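Local coordinates for type III Pentaketide Synthase (Neurospora crassa, PDB 3EUO), which probably acts as an acyltransferase of the chalcone/stilbene synthase family, a type III polyketide synthase that makes pentaketide products, at residues A[4-9]-A[220-225]. Sequence-based numbering, arbitrary orientation.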
loop_
_atom_site.group_PDB
_atom_site.type_symbol
_atom_site.label_atom_id
_atom_site.label_comp_id
_atom_site.label_asym_id
_atom_site.label_seq_id
_atom_site.Cartn_x
_atom_site.Cartn_y
_atom_site.Cartn_z
ATOM N N SER A 4 -1.049 18.846 -13.348
ATOM C CA SER A 4 -1.360 18.445 -14.712
ATOM C C SER A 4 -0.828 17.053 -15.027
ATOM O O SER A 4 0.250 16.664 -14.553
ATOM C CB SER A 4 -0.818 19.463 -15.719
ATOM O OG SER A 4 0.600 19.448 -15.748
ATOM N N ILE A 5 -1.601 16.317 -15.823
ATOM C CA ILE A 5 -1.173 15.027 -16.368
ATOM C C ILE A 5 -0.441 15.309 -17.672
ATOM O O ILE A 5 -1.046 15.754 -18.646
ATOM C CB ILE A 5 -2.376 14.072 -16.596
ATOM C CG1 ILE A 5 -3.026 13.693 -15.254
ATOM C CG2 ILE A 5 -1.939 12.821 -17.369
ATOM C CD1 ILE A 5 -4.373 12.939 -15.378
ATOM N N THR A 6 0.864 15.054 -17.677
ATOM C CA THR A 6 1.725 15.441 -18.801
ATOM C C THR A 6 2.083 14.272 -19.720
ATOM O O THR A 6 2.633 14.468 -20.807
ATOM C CB THR A 6 3.001 16.127 -18.322
ATOM O OG1 THR A 6 3.649 15.295 -17.357
ATOM C CG2 THR A 6 2.681 17.473 -17.687
ATOM N N GLY A 7 1.763 13.059 -19.284
ATOM C CA GLY A 7 1.919 11.883 -20.137
ATOM C C GLY A 7 1.044 10.748 -19.650
ATOM O O GLY A 7 0.711 10.684 -18.467
ATOM N N LEU A 8 0.663 9.866 -20.571
ATOM C CA LEU A 8 -0.066 8.646 -20.234
ATOM C C LEU A 8 0.510 7.517 -21.063
ATOM O O LEU A 8 0.933 7.730 -22.207
ATOM C CB LEU A 8 -1.570 8.776 -20.531
ATOM C CG LEU A 8 -2.390 9.904 -19.901
ATOM C CD1 LEU A 8 -2.426 11.142 -20.811
ATOM C CD2 LEU A 8 -3.812 9.419 -19.617
ATOM N N GLY A 9 0.527 6.321 -20.487
ATOM C CA GLY A 9 0.963 5.125 -21.189
ATOM C C GLY A 9 0.158 3.921 -20.758
ATOM O O GLY A 9 -0.240 3.807 -19.591
ATOM N N LYS A 220 4.197 25.114 -21.134
ATOM C CA LYS A 220 4.460 23.674 -21.182
ATOM C C LYS A 220 3.175 22.903 -21.488
ATOM O O LYS A 220 2.153 23.130 -20.840
ATOM C CB LYS A 220 5.057 23.191 -19.851
ATOM C CG LYS A 220 5.645 21.776 -19.878
ATOM C CD LYS A 220 6.993 21.747 -20.597
ATOM C CE LYS A 220 7.660 20.379 -20.483
ATOM N NZ LYS A 220 8.844 20.260 -21.385
ATOM N N PRO A 221 3.225 21.987 -22.473
ATOM C CA PRO A 221 2.043 21.207 -22.832
ATOM C C PRO A 221 1.654 20.220 -21.733
ATOM O O PRO A 221 2.505 19.777 -20.956
ATOM C CB PRO A 221 2.486 20.440 -24.087
ATOM C CG PRO A 221 3.748 21.095 -24.539
ATOM C CD PRO A 221 4.384 21.628 -23.308
ATOM N N ALA A 222 0.367 19.911 -21.662
ATOM C CA ALA A 222 -0.139 18.856 -20.798
ATOM C C ALA A 222 -1.348 18.256 -21.491
ATOM O O ALA A 222 -1.888 18.852 -22.425
ATOM C CB ALA A 222 -0.516 19.405 -19.437
ATOM N N ILE A 223 -1.756 17.069 -21.056
ATOM C CA ILE A 223 -2.915 16.409 -21.644
ATOM C C ILE A 223 -4.174 16.801 -20.876
ATOM O O ILE A 223 -5.170 17.212 -21.472
ATOM C CB ILE A 223 -2.747 14.869 -21.714
ATOM C CG1 ILE A 223 -1.550 14.497 -22.587
ATOM C CG2 ILE A 223 -3.967 14.224 -22.325
ATOM C CD1 ILE A 223 -0.330 14.187 -21.827
ATOM N N TYR A 224 -4.112 16.686 -19.549
ATOM C CA TYR A 224 -5.212 17.080 -18.675
ATOM C C TYR A 224 -4.654 17.899 -17.529
ATOM O O TYR A 224 -3.533 17.651 -17.085
ATOM C CB TYR A 224 -5.905 15.859 -18.061
ATOM C CG TYR A 224 -6.511 14.867 -19.027
ATOM C CD1 TYR A 224 -7.749 15.114 -19.631
ATOM C CD2 TYR A 224 -5.871 13.663 -19.307
ATOM C CE1 TYR A 224 -8.320 14.194 -20.511
ATOM C CE2 TYR A 224 -6.438 12.730 -20.183
ATOM C CZ TYR A 224 -7.664 13.006 -20.778
ATOM O OH TYR A 224 -8.222 12.084 -21.641
ATOM N N ASP A 225 -5.432 18.868 -17.058
ATOM C CA ASP A 225 -5.176 19.503 -15.765
ATOM C C ASP A 225 -6.081 18.849 -14.720
ATOM O O ASP A 225 -7.257 18.600 -14.984
ATOM C CB ASP A 225 -5.457 21.002 -15.831
ATOM C CG ASP A 225 -4.559 21.723 -16.815
ATOM O OD1 ASP A 225 -3.322 21.595 -16.705
ATOM O OD2 ASP A 225 -5.093 22.423 -17.697
HETATM O O HOH W 1 2.574 16.771 -22.146
#
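A beta bulge, in which two successive residues, I223 and Y224, lie opposite the single residue I5, opens the antiparallel pairing of the first strand, 4-11, with strand 224-233, neighbours near the middle of the large mixed sheet of this thiolase-like fold. The carbonyl oxygen of I5 takes two N-H groups: I223 N lies nearly along the C=O axis at 2.8 Å from I5 O, while the bond from Y224 N to I5 O is weak at 3.3 Å. In return I5 N donates to Y224 O at 2.7 Å, in the plane of that carbonyl.

The tight part lies around I223. Its CG1 stands anti to the carbonyl carbon (chi1 -61°), and chi2, at 99°, lies off a staggered position and turns I223 CD1 onto T6 O at 3.1 Å, a tight and probably strained contact. The I223 and L8 side chains cross obliquely, with I223 CG2 3.8 Å from L8 CD1. L8 CD2 meets the edge of the Y224 ring near its plane. An alanine in place of I223 would remove CG1, CG2 and CD1, and would probably leave L8 CD1 with only CB to pack on and T6 O without its close methyl neighbour. L339, on helix 334-342, packs on L8, and its carbonyl oxygen accepts a hydrogen bond from Y224 OH.

Toward P221, which is exposed, the contact is looser. No direct hydrogen bond joins the two segments there; a water donates to T6 O and, weakly, to P221 O, and T6 CG2 lies 4.0 Å from P221 O. On the face carrying S4 and D225, the carboxylate of D225 forms a salt bridge with R379, while D225 OD1 sits 3.4 Å from S4 CB, and A222 CB lies 3.7 Å from S4 CB.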